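Local structure of CT263 (Chlamydia trachomatis, 4QAS) at residues 92-96 against 108-114. The protein probably hydrolyses the N-glycosidic bond of futalosine-type nucleosides in menaquinone synthesis, as a nucleosidase of the MTAN family. The protein carries 1 engineered substitution. Residues are numbered along the deposited sequence; the frame is centred on the assembly and turned at random.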
ATOM      1  N   THR A  92      14.140   9.687  -3.797  1.00 13.10           N
ATOM      2  CA  THR A  92      13.485  10.951  -4.082  1.00 13.55           C
ATOM      3  C   THR A  92      14.468  11.877  -4.773  1.00 14.91           C
ATOM      4  O   THR A  92      15.668  11.805  -4.539  1.00 16.54           O
ATOM      5  CB  THR A  92      12.881  11.581  -2.815  1.00 15.36           C
ATOM      6  OG1 THR A  92      12.062  12.696  -3.218  1.00 18.26           O
ATOM      7  CG2 THR A  92      13.915  11.989  -1.803  1.00 15.47           C
ATOM      8  N   ILE A  93      13.963  12.720  -5.644  1.00 14.53           N
ATOM      9  CA  ILE A  93      14.799  13.558  -6.513  1.00 13.27           C
ATOM     10  C   ILE A  93      14.950  14.962  -5.946  1.00 15.56           C
ATOM     11  O   ILE A  93      13.975  15.584  -5.489  1.00 16.16           O
ATOM     12  CB  ILE A  93      14.197  13.575  -7.921  1.00 14.10           C
ATOM     13  CG1 ILE A  93      14.033  12.150  -8.440  1.00 14.58           C
ATOM     14  CG2 ILE A  93      15.012  14.450  -8.844  1.00 13.83           C
ATOM     15  CD1 ILE A  93      15.324  11.304  -8.423  1.00 14.30           C
ATOM     16  N   THR A  94      16.178  15.485  -5.985  1.00 15.61           N
ATOM     17  CA  THR A  94      16.440  16.847  -5.543  1.00 15.97           C
ATOM     18  C   THR A  94      16.365  17.826  -6.695  1.00 16.45           C
ATOM     19  O   THR A  94      15.850  18.933  -6.529  1.00 18.88           O
ATOM     20  CB  THR A  94      17.816  16.908  -4.879  1.00 19.25           C
ATOM     21  OG1 THR A  94      18.808  16.406  -5.782  1.00 20.19           O
ATOM     22  CG2 THR A  94      17.818  16.042  -3.622  1.00 23.47           C
ATOM     23  N   SER A  95      16.911  17.468  -7.847  1.00 16.36           N
ATOM     24  CA  SER A  95      16.790  18.287  -9.041  1.00 17.06           C
ATOM     25  C   SER A  95      16.732  17.368 -10.247  1.00 17.18           C
ATOM     26  O   SER A  95      17.241  16.245 -10.229  1.00 15.30           O
ATOM     27  CB  SER A  95      17.922  19.309  -9.167  1.00 20.66           C
ATOM     28  OG  SER A  95      19.108  18.663  -9.552  1.00 23.01           O
ATOM     29  N   VAL A  96      16.073  17.861 -11.285  1.00 14.63           N
ATOM     30  CA  VAL A  96      15.933  17.151 -12.536  1.00 14.69           C
ATOM     31  C   VAL A  96      16.445  18.045 -13.661  1.00 14.18           C
ATOM     32  O   VAL A  96      16.122  19.246 -13.713  1.00 16.01           O
ATOM     33  CB  VAL A  96      14.482  16.696 -12.761  1.00 15.30           C
ATOM     34  CG1 VAL A  96      13.506  17.871 -12.723  1.00 16.62           C
ATOM     35  CG2 VAL A  96      14.374  15.894 -14.031  1.00 16.35           C
ATOM     36  N   GLU A 108      17.406  22.827 -15.910  1.00 17.82           N
ATOM     37  CA  GLU A 108      17.386  22.120 -14.637  1.00 17.14           C
ATOM     38  C   GLU A 108      16.428  22.803 -13.691  1.00 17.11           C
ATOM     39  O   GLU A 108      16.378  24.039 -13.637  1.00 18.22           O
ATOM     40  CB  GLU A 108      18.791  22.061 -14.015  1.00 17.59           C
ATOM     41  CG  GLU A 108      18.880  21.155 -12.793  1.00 19.91           C
ATOM     42  CD  GLU A 108      20.287  21.090 -12.194  1.00 21.94           C
ATOM     43  OE1 GLU A 108      20.463  20.503 -11.105  1.00 22.71           O
ATOM     44  OE2 GLU A 108      21.216  21.655 -12.813  1.00 23.87           O
ATOM     45  N   LEU A 109      15.661  22.007 -12.951  1.00 15.98           N
ATOM     46  CA  LEU A 109      14.747  22.498 -11.943  1.00 18.16           C
ATOM     47  C   LEU A 109      14.884  21.706 -10.663  1.00 17.83           C
ATOM     48  O   LEU A 109      15.000  20.475 -10.684  1.00 17.38           O
ATOM     49  CB  LEU A 109      13.309  22.400 -12.405  1.00 19.54           C
ATOM     50  CG  LEU A 109      12.863  23.398 -13.467  1.00 21.37           C
ATOM     51  CD1 LEU A 109      11.459  22.985 -13.921  1.00 25.82           C
ATOM     52  CD2 LEU A 109      12.894  24.821 -12.973  1.00 23.15           C
ATOM     53  N   GLU A 110      14.819  22.407  -9.544  1.00 17.24           N
ATOM     54  CA  GLU A 110      14.723  21.755  -8.257  1.00 17.31           C
ATOM     55  C   GLU A 110      13.340  21.122  -8.105  1.00 17.57           C
ATOM     56  O   GLU A 110      12.332  21.633  -8.608  1.00 19.35           O
ATOM     57  CB  GLU A 110      14.935  22.763  -7.132  1.00 18.31           C
ATOM     58  CG  GLU A 110      15.380  22.124  -5.828  1.00 19.46           C
ATOM     59  CD  GLU A 110      16.839  21.654  -5.868  1.00 20.76           C
ATOM     60  OE1 GLU A 110      17.277  20.977  -4.907  1.00 25.35           O
ATOM     61  OE2 GLU A 110      17.555  22.008  -6.817  1.00 23.10           O
ATOM     62  N   VAL A 111      13.310  19.992  -7.398  1.00 18.59           N
ATOM     63  CA  VAL A 111      12.041  19.383  -7.041  0.55 20.83           C
ATOM     64  C   VAL A 111      12.054  19.116  -5.549  1.00 22.06           C
ATOM     65  O   VAL A 111      13.088  19.141  -4.879  1.00 22.27           O
ATOM     66  CB  VAL A 111      11.679  18.116  -7.846  0.55 20.43           C
ATOM     67  CG1 VAL A 111      11.191  18.475  -9.239  0.55 25.83           C
ATOM     68  CG2 VAL A 111      12.861  17.219  -7.936  0.55 21.14           C
ATOM     69  N   THR A 112      10.852  18.960  -5.013  1.00 19.37           N
ATOM     70  CA  THR A 112      10.670  18.938  -3.561  1.00 19.64           C
ATOM     71  C   THR A 112      10.934  17.527  -3.046  1.00 16.94           C
ATOM     72  O   THR A 112      10.183  16.602  -3.392  1.00 17.64           O
ATOM     73  CB  THR A 112       9.255  19.348  -3.228  1.00 20.31           C
ATOM     74  OG1 THR A 112       9.047  20.691  -3.697  1.00 25.51           O
ATOM     75  CG2 THR A 112       9.007  19.281  -1.719  1.00 23.56           C
ATOM     76  N   PRO A 113      11.944  17.304  -2.201  1.00 19.55           N
ATOM     77  CA  PRO A 113      12.230  15.934  -1.775  1.00 19.21           C
ATOM     78  C   PRO A 113      11.199  15.419  -0.787  1.00 18.40           C
ATOM     79  O   PRO A 113      10.682  16.140   0.064  1.00 23.28           O
ATOM     80  CB  PRO A 113      13.612  16.027  -1.120  1.00 25.31           C
ATOM     81  CG  PRO A 113      14.132  17.354  -1.470  1.00 32.82           C
ATOM     82  CD  PRO A 113      12.942  18.242  -1.668  1.00 24.67           C
ATOM     83  N   ILE A 114      10.927  14.134  -0.908  1.00 17.98           N
ATOM     84  CA  ILE A 114       9.987  13.427  -0.047  1.00 17.57           C
ATOM     85  C   ILE A 114      10.732  12.981   1.200  1.00 18.93           C
ATOM     86  O   ILE A 114      11.843  12.437   1.087  1.00 19.55           O
ATOM     87  CB  ILE A 114       9.422  12.225  -0.801  1.00 19.42           C
ATOM     88  CG1 ILE A 114       8.518  12.747  -1.911  1.00 27.73           C
ATOM     89  CG2 ILE A 114       8.686  11.251   0.136  1.00 21.86           C
ATOM     90  CD1 ILE A 114       8.326  11.798  -2.996  1.00 22.69           C
TER
HETATM   91  O   HOH W   1      11.370  14.818  -5.138  1.00 18.77           O
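Thr92 meets the chain at Pro113 and Ile114 with its whole side chain. CB lies 3.7 Å from Ile114 N. OG1, turned anti to the backbone N (chi1 -170°), accepts the nearly straight bond from Ile114 N at 2.9 Å; it is also hydrogen-bonded to Met160 O and to a water. CG2 ends 3.6 Å from Ile114 O and touches Pro113 CB. The water is also hydrogen-bonded to Ile93 O and Thr112 O, bridging the two segments beyond the paired strands. In one of the two conformers of Val111, its CG2 comes 3.6 Å from Ile93 CG2, so this touch is doubtful. Thr94 O then receives Val111 N, which approaches from above the carbonyl plane, at 46° to it. Beyond the corner at Thr94, regular pairing takes over: Val96 N to Leu109 O and Leu109 N to Val96 O, both 2.9 Å, while Ser95 and Glu110 form the adjoining non-hydrogen-bonded pair. From the extended Glu108 chain, OE1 takes the proton of Ser95 OG on its anti lone pair at 2.8 Å. Val96 and Leu109 share a face covered by Phe145 of helix 144-153. This is an antiparallel beta hairpin, strands 90-99 and 106-110, whose departing chain is tied to the first strand ahead of its corner by the Thr92 hydroxyl and a water.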